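Putative ATP-dependent endonuclease of the OLD family (Thermus scotoductus, PDB 6P74) degrades linear and supercoiled double-stranded DNA from 5' to 3' as a metal-dependent exonuclease, nicks circular DNA, and carries a DNA-stimulated ATPase. Local coordinates at residues Leu325-Arg330 / Val335-Arg340; Glu14-Pro19 / Thr35-Ala40; Leu231-Arg236 / Ser253-Gly258; Leu159-Arg164 / Leu266-Gly271. All coordinates share one frame; numbering follows the deposited sequence.

Overall arrangement
All four contacts lie in the ATPase and dimerization regions, none in the Toprim nuclease domain. Contacts 1 and 2, with centres 11 Å apart, share a hydrophobic layer beside the P-loop, where I37 meets V326 and I16 meets V336. Contacts 3 and 4, with centres 17 Å apart, join helix 246-266 and the loop after it to the dimerization region, and touch through L231 and L160. The two pairs are about 29 to 36 Å apart by centres. Contact 2 comes first along the chain and contact 1 last; contact 3 falls, in sequence, between the two segments of contact 4. One pair thus sits at the nucleotide-binding end, the other where the ATPase part meets the dimer interface.

Contact 1: Leu325-Arg330 / Val335-Arg340; sequences LVRKDR and VVSYVR. With SO4 (sulfate ion), chain G; SO4 (sulfate ion), chain H.
L325 and R327 pair with S337 and V335 in an antiparallel beta hairpin at the edge of the mixed ATPase sheet, where strand 334-337 is one of the two outermost strands within the chain. Two hydrogen-bonded pairs flank the non-hydrogen-bonded pair V326-V336. L325 N reaches S337 O at 2.8 Å, and S337 N returns to L325 O at 2.8 Å. R327 N bonds V335 O at 3.1 Å, while V335 N bonds R327 O at 2.9 Å. On one face V326 and V336 lie side by side, CG2 to CG2 at 3.9 Å. This face looks toward the nucleotide-binding core of the P-loop ATPase: V326 lies beside G33, and V336 packs on I16. On the other face a water receives a bond from R327 NE at 3.2 Å, donates to L325 O and V335 O, and bonds S337 OG at 2.7 Å. With its chain bent at chi3 (131°), R327 brings its guanidinium over L325, whose CD2 lies 3.5 Å from the plane, offset toward the rim. A sulfate, probably from the crystallisation liquor, sets O2 over the centre of one face of the Y338 ring.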
# COMPACT_ATOMS: atom_id res chain seq x y z
N LEU A 325 -8.53 17.75 -11.91
CA LEU A 325 -8.76 16.52 -12.68
C LEU A 325 -7.42 15.91 -13.07
O LEU A 325 -6.57 16.58 -13.67
CB LEU A 325 -9.64 16.81 -13.90
CG LEU A 325 -9.89 15.74 -14.97
CD1 LEU A 325 -10.42 14.46 -14.40
CD2 LEU A 325 -10.87 16.29 -15.99
N VAL A 326 -7.22 14.64 -12.70
CA VAL A 326 -5.93 13.96 -12.79
C VAL A 326 -6.07 12.78 -13.74
O VAL A 326 -6.98 11.96 -13.59
CB VAL A 326 -5.43 13.49 -11.41
CG1 VAL A 326 -4.08 12.74 -11.52
CG2 VAL A 326 -5.30 14.65 -10.45
N ARG A 327 -5.17 12.69 -14.72
CA ARG A 327 -5.22 11.56 -15.64
C ARG A 327 -3.90 11.44 -16.40
O ARG A 327 -3.08 12.36 -16.40
CB ARG A 327 -6.40 11.69 -16.61
CG ARG A 327 -6.18 12.61 -17.73
CD ARG A 327 -7.50 13.01 -18.32
NE ARG A 327 -7.52 14.45 -18.44
CZ ARG A 327 -8.56 15.17 -18.82
NH1 ARG A 327 -9.72 14.59 -19.13
NH2 ARG A 327 -8.42 16.49 -18.88
N LYS A 328 -3.70 10.27 -17.01
CA LYS A 328 -2.50 9.99 -17.79
C LYS A 328 -2.75 10.33 -19.25
O LYS A 328 -3.80 10.01 -19.81
CB LYS A 328 -2.09 8.52 -17.64
CG LYS A 328 -1.67 8.11 -16.23
CD LYS A 328 -1.07 6.68 -16.14
CE LYS A 328 -0.63 6.35 -14.68
NZ LYS A 328 0.24 5.14 -14.52
N ASP A 329 -1.78 11.01 -19.87
CA ASP A 329 -1.92 11.41 -21.27
C ASP A 329 -1.45 10.27 -22.18
O ASP A 329 -1.16 9.16 -21.73
CB ASP A 329 -1.18 12.74 -21.52
CG ASP A 329 0.35 12.58 -21.69
OD1 ASP A 329 0.90 11.45 -21.68
OD2 ASP A 329 1.01 13.64 -21.82
N ARG A 330 -1.39 10.54 -23.49
CA ARG A 330 -1.08 9.49 -24.45
C ARG A 330 0.14 8.68 -24.04
O ARG A 330 0.24 7.50 -24.38
CB ARG A 330 -0.87 10.11 -25.84
CG ARG A 330 -2.14 10.71 -26.43
CD ARG A 330 -2.11 10.73 -27.96
NE ARG A 330 -3.45 10.74 -28.53
CZ ARG A 330 -4.06 9.68 -29.06
NH1 ARG A 330 -3.44 8.51 -29.10
NH2 ARG A 330 -5.28 9.80 -29.57
N VAL A 335 -1.04 14.25 -15.71
CA VAL A 335 -1.33 15.63 -16.01
C VAL A 335 -2.48 16.02 -15.11
O VAL A 335 -3.40 15.22 -14.92
CB VAL A 335 -1.69 15.80 -17.51
CG1 VAL A 335 -2.33 17.14 -17.79
CG2 VAL A 335 -0.44 15.60 -18.37
N VAL A 336 -2.40 17.20 -14.50
CA VAL A 336 -3.47 17.70 -13.64
C VAL A 336 -4.06 18.94 -14.28
O VAL A 336 -3.32 19.82 -14.74
CB VAL A 336 -2.96 18.03 -12.23
CG1 VAL A 336 -4.11 18.51 -11.36
CG2 VAL A 336 -2.25 16.83 -11.64
N SER A 337 -5.39 19.04 -14.28
CA SER A 337 -6.11 20.16 -14.86
C SER A 337 -6.97 20.83 -13.80
O SER A 337 -7.46 20.17 -12.88
CB SER A 337 -7.04 19.72 -16.02
OG SER A 337 -6.38 18.81 -16.87
N TYR A 338 -7.21 22.12 -13.99
CA TYR A 338 -7.95 22.97 -13.06
C TYR A 338 -8.17 24.33 -13.72
O TYR A 338 -7.50 24.67 -14.70
CB TYR A 338 -7.20 23.14 -11.72
CG TYR A 338 -5.77 23.62 -11.88
CD1 TYR A 338 -5.48 24.98 -11.98
CD2 TYR A 338 -4.72 22.73 -11.93
CE1 TYR A 338 -4.17 25.44 -12.14
CE2 TYR A 338 -3.39 23.17 -12.08
CZ TYR A 338 -3.13 24.54 -12.18
OH TYR A 338 -1.82 24.99 -12.33
N VAL A 339 -9.12 25.09 -13.18
CA VAL A 339 -9.33 26.44 -13.67
C VAL A 339 -8.14 27.30 -13.25
O VAL A 339 -7.83 27.41 -12.06
CB VAL A 339 -10.65 27.02 -13.15
CG1 VAL A 339 -10.88 28.37 -13.77
CG2 VAL A 339 -11.82 26.09 -13.50
N ARG A 340 -7.46 27.90 -14.22
CA ARG A 340 -6.35 28.79 -13.95
C ARG A 340 -6.83 30.09 -13.31
O ARG A 340 -7.97 30.52 -13.52
CB ARG A 340 -5.58 29.11 -15.24
CG ARG A 340 -4.95 27.90 -15.92
CD ARG A 340 -4.11 28.28 -17.15
NE ARG A 340 -2.96 29.13 -16.80
CZ ARG A 340 -1.86 28.71 -16.16
NH1 ARG A 340 -1.73 27.44 -15.78
NH2 ARG A 340 -0.89 29.58 -15.89
S SO4 G . -4.49 23.58 -16.55
O1 SO4 G . -4.56 24.56 -17.64
O2 SO4 G . -4.84 24.24 -15.30
O3 SO4 G . -5.44 22.51 -16.82
O4 SO4 G . -3.14 23.05 -16.46
S SO4 H . -6.82 7.98 -18.45
O1 SO4 H . -6.99 8.66 -19.73
O2 SO4 H . -7.45 8.79 -17.42
O3 SO4 H . -7.44 6.66 -18.48
O4 SO4 H . -5.40 7.84 -18.16
O HOH W 1 -5.69 16.21 -16.50

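Contact 2: Glu14-Pro19 / Thr35-Ala40; sequences EDIDLP and TTILRA. With SO4 (sulfate ion), chain D.
I16 and I37 make the closer of two apolar contacts between strand 13-19 and the helix that follows the P-loop. Their side chains cross obliquely, with CD1 of I16 against CG1 of I37 at 3.8 Å and against its CD1 at 4.2 Å. I16 CG1 stands between the backbone N and the carbonyl carbon (chi1 56°), a position from which CD1 reaches across to the helix. Further along the strand, L18 adds its CD2, 4.3 Å from CD1 of I37. I37 is thus touched by both strand residues, one at its CG1 and CD1, the other at the terminal methyl alone. No hydrogen bond links the two segments, and the backbones stay well apart, CA of I16 and CA of I37 being 9.2 Å from each other. L5 and L13 also pack on I37, and V7 on I16.

Helix 34-45 follows the Walker A loop of this P-loop ATPase, and its first residues, K34 and T35, complete the motif. T35 is one of the residues inferred to bind ATP.

A sulfate, probably from the crystallisation liquor, lies at the start of the helix and accepts hydrogen bonds from the backbone N atoms of G31 and G33. Its placing next to T35 is doubtful, because the ion stands too near that residue. One turn on from T35, R39 forms a salt bridge with E276.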
# COMPACT_ATOMS: atom_id res chain seq x y z
N GLU A 14 5.49 11.98 -12.55
CA GLU A 14 6.79 12.41 -13.06
C GLU A 14 7.06 13.86 -12.70
O GLU A 14 8.13 14.20 -12.17
CB GLU A 14 6.88 12.20 -14.56
CG GLU A 14 8.12 12.82 -15.19
CD GLU A 14 8.50 12.17 -16.50
OE1 GLU A 14 9.71 11.93 -16.71
OE2 GLU A 14 7.60 11.89 -17.34
N ASP A 15 6.08 14.73 -12.96
CA ASP A 15 6.23 16.16 -12.68
C ASP A 15 4.77 16.61 -12.59
O ASP A 15 3.97 16.29 -13.47
CB ASP A 15 7.14 16.82 -13.71
CG ASP A 15 7.41 18.29 -13.40
OD1 ASP A 15 6.64 18.90 -12.64
OD2 ASP A 15 8.41 18.84 -13.91
N ILE A 16 4.43 17.37 -11.55
CA ILE A 16 3.08 17.89 -11.39
C ILE A 16 3.20 19.06 -10.43
O ILE A 16 4.08 19.11 -9.56
CB ILE A 16 1.96 16.95 -10.90
CG1 ILE A 16 2.37 16.33 -9.56
CG2 ILE A 16 1.67 15.88 -11.95
CD1 ILE A 16 1.21 15.99 -8.66
N ASP A 17 2.27 19.99 -10.58
CA ASP A 17 2.25 21.22 -9.79
C ASP A 17 0.80 21.68 -9.69
O ASP A 17 0.22 22.09 -10.70
CB ASP A 17 3.14 22.26 -10.47
CG ASP A 17 3.25 23.55 -9.68
OD1 ASP A 17 2.55 23.69 -8.64
OD2 ASP A 17 4.03 24.42 -10.13
N LEU A 18 0.20 21.60 -8.51
CA LEU A 18 -1.17 22.07 -8.48
C LEU A 18 -1.44 22.99 -7.30
O LEU A 18 -0.86 22.82 -6.22
CB LEU A 18 -2.18 20.90 -8.44
CG LEU A 18 -2.17 20.02 -7.20
CD1 LEU A 18 -3.60 19.59 -6.86
CD2 LEU A 18 -1.30 18.82 -7.48
N PRO A 19 -2.32 23.97 -7.48
CA PRO A 19 -2.75 24.77 -6.33
C PRO A 19 -3.66 23.96 -5.43
O PRO A 19 -4.32 23.01 -5.86
CB PRO A 19 -3.51 25.94 -6.96
CG PRO A 19 -4.03 25.35 -8.29
CD PRO A 19 -2.93 24.41 -8.75
N THR A 35 -4.80 9.13 -6.05
CA THR A 35 -4.43 8.74 -4.70
C THR A 35 -2.96 9.04 -4.41
O THR A 35 -2.60 9.34 -3.27
CB THR A 35 -4.75 7.25 -4.49
OG1 THR A 35 -6.16 7.05 -4.64
CG2 THR A 35 -4.32 6.78 -3.12
N THR A 36 -2.12 8.98 -5.44
CA THR A 36 -0.70 9.25 -5.26
C THR A 36 -0.46 10.71 -4.88
O THR A 36 0.44 11.01 -4.09
CB THR A 36 0.05 8.86 -6.53
OG1 THR A 36 -0.17 7.46 -6.80
CG2 THR A 36 1.55 9.13 -6.39
N ILE A 37 -1.26 11.64 -5.41
CA ILE A 37 -1.21 13.01 -4.93
C ILE A 37 -1.46 13.05 -3.42
O ILE A 37 -0.70 13.67 -2.67
CB ILE A 37 -2.22 13.90 -5.68
CG1 ILE A 37 -1.75 14.13 -7.12
CG2 ILE A 37 -2.43 15.23 -4.95
CD1 ILE A 37 -2.76 14.84 -8.00
N LEU A 38 -2.52 12.39 -2.96
CA LEU A 38 -2.81 12.42 -1.53
C LEU A 38 -1.68 11.80 -0.72
O LEU A 38 -1.31 12.33 0.34
CB LEU A 38 -4.12 11.71 -1.24
CG LEU A 38 -5.35 12.28 -1.93
CD1 LEU A 38 -6.59 11.64 -1.35
CD2 LEU A 38 -5.39 13.79 -1.75
N ARG A 39 -1.13 10.66 -1.18
CA ARG A 39 -0.07 10.01 -0.40
C ARG A 39 1.18 10.89 -0.32
O ARG A 39 1.87 10.91 0.71
CB ARG A 39 0.27 8.64 -1.00
CG ARG A 39 -0.93 7.70 -1.12
CD ARG A 39 -1.33 7.02 0.20
NE ARG A 39 -1.16 5.57 0.11
CZ ARG A 39 -2.05 4.73 -0.40
NH1 ARG A 39 -3.21 5.17 -0.88
NH2 ARG A 39 -1.79 3.43 -0.45
N ALA A 40 1.48 11.65 -1.38
CA ALA A 40 2.63 12.53 -1.35
C ALA A 40 2.49 13.59 -0.27
O ALA A 40 3.47 13.90 0.44
CB ALA A 40 2.83 13.18 -2.72
S SO4 D . -4.74 6.53 -7.98
O1 SO4 D . -4.53 7.20 -9.25
O2 SO4 D . -5.60 7.35 -7.14
O3 SO4 D . -5.38 5.24 -8.21
O4 SO4 D . -3.45 6.31 -7.32

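Contact 3: Leu231-Arg236 / Ser253-Gly258; sequences LRLQYR and SAIVVG
I255 splits its side chain between L233 and Y235, with CG1 anti to the carbonyl carbon (chi1 -71°) and CG2 anti to the backbone N, so that each branch meets a different residue of the strand. The outer end extends further because chi2 is 179°, which carries CD1 to the tyrosine. CG2 is the branch that meets leucine: it lies 3.8 Å from CG of L233 and 3.9 Å from its CB. L233 and I255 point against each other and overlap at their flanks. Y235 crosses I255 at a slant, bringing CD1 of the ring to 4.2 Å from CD1 of the isoleucine; the methyl comes to the ring obliquely.

The contact seats the short strand 232-235, within the dimerization region, on helix 246-266, which belongs to the C-terminal part of the ATPase domain. L233 also packs on I259 of that helix, on L156 of helix 154-166 and on F219 of the second subunit. The strand pairs with strand 150-151 and, through R232 to Y235, runs antiparallel to a strand of the second subunit, continuing the sheet across the dimer interface.

No hydrogen bond joins strand to helix, and 132 Å² of surface is buried in total. The link therefore rests on dispersion and on exclusion of water from aliphatic and aromatic groups, without the directional restraint that polar bonds would add.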
# COMPACT_ATOMS: atom_id res chain seq x y z
N LEU A 231 -9.82 6.51 24.14
CA LEU A 231 -11.25 6.49 23.92
C LEU A 231 -11.55 6.25 22.44
O LEU A 231 -10.86 6.77 21.56
CB LEU A 231 -11.88 7.80 24.39
CG LEU A 231 -13.07 7.79 25.32
CD1 LEU A 231 -12.88 6.87 26.53
CD2 LEU A 231 -13.31 9.21 25.78
N ARG A 232 -12.56 5.44 22.17
CA ARG A 232 -13.00 5.18 20.81
C ARG A 232 -14.51 5.26 20.77
O ARG A 232 -15.18 5.26 21.80
CB ARG A 232 -12.50 3.81 20.35
CG ARG A 232 -12.41 2.80 21.47
CD ARG A 232 -12.03 1.42 20.96
NE ARG A 232 -12.48 0.37 21.88
CZ ARG A 232 -12.31 -0.93 21.66
NH1 ARG A 232 -11.70 -1.34 20.56
NH2 ARG A 232 -12.74 -1.82 22.54
N LEU A 233 -15.06 5.37 19.56
CA LEU A 233 -16.48 5.14 19.36
C LEU A 233 -16.71 3.65 19.16
O LEU A 233 -15.96 2.98 18.46
CB LEU A 233 -17.00 5.92 18.15
CG LEU A 233 -17.40 7.39 18.31
CD1 LEU A 233 -18.08 7.63 19.64
CD2 LEU A 233 -16.20 8.29 18.12
N GLN A 234 -17.75 3.11 19.81
CA GLN A 234 -18.03 1.70 19.64
C GLN A 234 -19.54 1.49 19.53
O GLN A 234 -20.33 2.39 19.82
CB GLN A 234 -17.42 0.87 20.78
CG GLN A 234 -17.40 1.58 22.10
CD GLN A 234 -16.49 0.90 23.11
OE1 GLN A 234 -15.32 0.64 22.83
NE2 GLN A 234 -17.03 0.62 24.29
N TYR A 235 -19.92 0.29 19.09
CA TYR A 235 -21.32 -0.09 18.92
C TYR A 235 -21.42 -1.61 19.02
O TYR A 235 -20.41 -2.32 18.97
CB TYR A 235 -21.87 0.43 17.59
CG TYR A 235 -21.06 -0.04 16.41
CD1 TYR A 235 -19.84 0.55 16.09
CD2 TYR A 235 -21.50 -1.10 15.63
CE1 TYR A 235 -19.09 0.11 15.02
CE2 TYR A 235 -20.76 -1.55 14.55
CZ TYR A 235 -19.55 -0.94 14.25
OH TYR A 235 -18.81 -1.39 13.18
N ARG A 236 -22.65 -2.10 19.13
CA ARG A 236 -22.89 -3.50 19.49
C ARG A 236 -22.63 -4.46 18.32
O ARG A 236 -21.68 -5.25 18.37
CB ARG A 236 -24.31 -3.65 20.05
CG ARG A 236 -24.60 -5.03 20.58
CD ARG A 236 -26.07 -5.14 20.89
NE ARG A 236 -26.40 -6.44 21.44
CZ ARG A 236 -27.53 -6.71 22.08
NH1 ARG A 236 -28.44 -5.75 22.24
NH2 ARG A 236 -27.76 -7.92 22.56
N SER A 253 -18.63 4.60 8.59
CA SER A 253 -18.71 5.81 7.77
C SER A 253 -19.69 6.81 8.38
O SER A 253 -19.44 8.02 8.36
CB SER A 253 -19.15 5.47 6.35
OG SER A 253 -18.13 4.79 5.68
N ALA A 254 -20.82 6.31 8.88
CA ALA A 254 -21.79 7.18 9.53
C ALA A 254 -21.19 7.82 10.78
O ALA A 254 -21.44 9.00 11.05
CB ALA A 254 -23.06 6.39 9.86
N ILE A 255 -20.40 7.07 11.54
CA ILE A 255 -19.78 7.66 12.73
C ILE A 255 -18.78 8.75 12.35
O ILE A 255 -18.62 9.74 13.07
CB ILE A 255 -19.14 6.55 13.58
CG1 ILE A 255 -20.24 5.71 14.23
CG2 ILE A 255 -18.18 7.15 14.63
CD1 ILE A 255 -19.70 4.59 15.07
N VAL A 256 -18.11 8.60 11.21
CA VAL A 256 -17.19 9.64 10.78
C VAL A 256 -17.95 10.93 10.50
O VAL A 256 -17.52 12.02 10.90
CB VAL A 256 -16.37 9.15 9.57
CG1 VAL A 256 -15.66 10.31 8.88
CG2 VAL A 256 -15.36 8.13 10.03
N VAL A 257 -19.09 10.83 9.80
CA VAL A 257 -19.90 12.02 9.56
C VAL A 257 -20.29 12.65 10.88
O VAL A 257 -20.21 13.88 11.04
CB VAL A 257 -21.13 11.68 8.70
CG1 VAL A 257 -21.98 12.93 8.44
CG2 VAL A 257 -20.71 11.03 7.36
N GLY A 258 -20.67 11.83 11.86
CA GLY A 258 -21.03 12.36 13.16
C GLY A 258 -19.87 13.08 13.83
O GLY A 258 -20.06 14.10 14.50

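Contact 4: Leu159-Arg164 / Leu266-Gly271; sequences LLQPVR and LGEKIG
P162 and E268 make the closest contact between helix 154-166 and the loop after helix 246-266, a van der Waals approach of a carboxylate oxygen to ring carbons. OE2 of E268 stands 3.7 Å from CB and 4.1 Å from CG of P162, so one carboxylate oxygen rests near the CB-CG edge of the pyrrolidine ring. Extended beyond CG (chi2 -161°), the glutamate spans from its loop to the helix. The Q161 amide comes no nearer than 4.2 Å, NE2 to OE1 of E268.

Proline has no amide hydrogen to give, and the helix is kinked here: the N atoms of P162 and V163 lack the bond to the preceding turn. The contact joins a bent helix of the dimerization region to the C-terminal part of the ATPase domain. Just before E268, G267 is the first residue to leave the helical conformation, and its positive phi (73°) turns the chain out of helix 246-266.

Among the charged groups, OE1 of E268 forms a salt bridge with R158, one turn or so before P162 on the same helix, and OE2 has a long, weak ion pair with R165. The same NH2 of R158 also hydrogen-bonds K269 O.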
# COMPACT_ATOMS: atom_id res chain seq x y z
N LEU A 159 -10.77 15.81 18.24
CA LEU A 159 -12.08 16.22 18.75
C LEU A 159 -12.07 16.36 20.27
O LEU A 159 -12.65 17.31 20.82
CB LEU A 159 -13.15 15.21 18.32
CG LEU A 159 -14.59 15.50 18.75
CD1 LEU A 159 -15.12 16.79 18.12
CD2 LEU A 159 -15.52 14.34 18.41
N LEU A 160 -11.41 15.43 20.97
CA LEU A 160 -11.40 15.40 22.43
C LEU A 160 -10.36 16.33 23.06
O LEU A 160 -10.30 16.39 24.29
CB LEU A 160 -11.14 13.98 22.93
CG LEU A 160 -12.19 12.93 22.54
CD1 LEU A 160 -11.67 11.53 22.85
CD2 LEU A 160 -13.50 13.20 23.27
N GLN A 161 -9.55 17.04 22.29
CA GLN A 161 -8.45 17.74 22.94
C GLN A 161 -8.96 18.88 23.82
O GLN A 161 -8.30 19.22 24.81
CB GLN A 161 -7.42 18.21 21.91
CG GLN A 161 -7.67 19.57 21.28
CD GLN A 161 -6.52 20.01 20.37
OE1 GLN A 161 -5.58 19.24 20.09
NE2 GLN A 161 -6.57 21.27 19.92
N PRO A 162 -10.12 19.50 23.53
CA PRO A 162 -10.69 20.41 24.53
C PRO A 162 -11.23 19.69 25.75
O PRO A 162 -11.28 20.27 26.84
CB PRO A 162 -11.81 21.13 23.75
CG PRO A 162 -12.20 20.16 22.70
CD PRO A 162 -10.91 19.49 22.29
N VAL A 163 -11.61 18.42 25.61
CA VAL A 163 -12.04 17.62 26.75
C VAL A 163 -10.85 17.22 27.60
O VAL A 163 -10.83 17.43 28.82
CB VAL A 163 -12.83 16.39 26.27
CG1 VAL A 163 -13.02 15.39 27.39
CG2 VAL A 163 -14.16 16.81 25.69
N ARG A 164 -9.84 16.61 26.96
CA ARG A 164 -8.60 16.25 27.65
C ARG A 164 -8.02 17.43 28.42
O ARG A 164 -7.31 17.23 29.42
CB ARG A 164 -7.59 15.71 26.63
CG ARG A 164 -6.28 15.24 27.21
CD ARG A 164 -5.28 14.91 26.11
NE ARG A 164 -3.93 14.73 26.65
CZ ARG A 164 -3.02 15.70 26.73
NH1 ARG A 164 -3.31 16.92 26.31
NH2 ARG A 164 -1.81 15.45 27.23
N LEU A 266 -18.58 22.36 17.62
CA LEU A 266 -17.59 22.82 18.59
C LEU A 266 -16.86 24.06 18.11
O LEU A 266 -16.27 24.78 18.92
CB LEU A 266 -16.58 21.71 18.90
CG LEU A 266 -16.98 20.68 19.97
CD1 LEU A 266 -17.26 21.35 21.32
CD2 LEU A 266 -18.19 19.83 19.53
N GLY A 267 -16.89 24.33 16.80
CA GLY A 267 -16.40 25.57 16.26
C GLY A 267 -14.91 25.74 16.23
O GLY A 267 -14.43 26.70 15.62
N GLU A 268 -14.15 24.85 16.86
CA GLU A 268 -12.70 25.00 16.86
C GLU A 268 -12.15 24.76 15.46
O GLU A 268 -12.59 23.86 14.74
CB GLU A 268 -12.07 24.04 17.86
CG GLU A 268 -12.26 24.43 19.32
CD GLU A 268 -11.25 23.74 20.22
OE1 GLU A 268 -10.44 22.96 19.68
OE2 GLU A 268 -11.26 23.98 21.45
N LYS A 269 -11.18 25.59 15.07
CA LYS A 269 -10.44 25.35 13.85
C LYS A 269 -9.62 24.07 13.98
O LYS A 269 -9.05 23.78 15.03
CB LYS A 269 -9.52 26.55 13.56
CG LYS A 269 -10.26 27.89 13.39
CD LYS A 269 -9.40 28.90 12.63
CE LYS A 269 -10.25 29.88 11.82
NZ LYS A 269 -10.83 30.95 12.69
N ILE A 270 -9.58 23.28 12.90
CA ILE A 270 -8.90 21.99 12.97
C ILE A 270 -7.88 21.81 11.86
O ILE A 270 -7.29 20.73 11.71
CB ILE A 270 -9.92 20.83 12.96
CG1 ILE A 270 -10.74 20.84 11.68
CG2 ILE A 270 -10.83 20.93 14.18
CD1 ILE A 270 -11.66 19.66 11.54
N GLY A 271 -7.63 22.86 11.07
CA GLY A 271 -6.57 22.78 10.08
C GLY A 271 -6.93 21.94 8.87
O GLY A 271 -8.07 21.97 8.40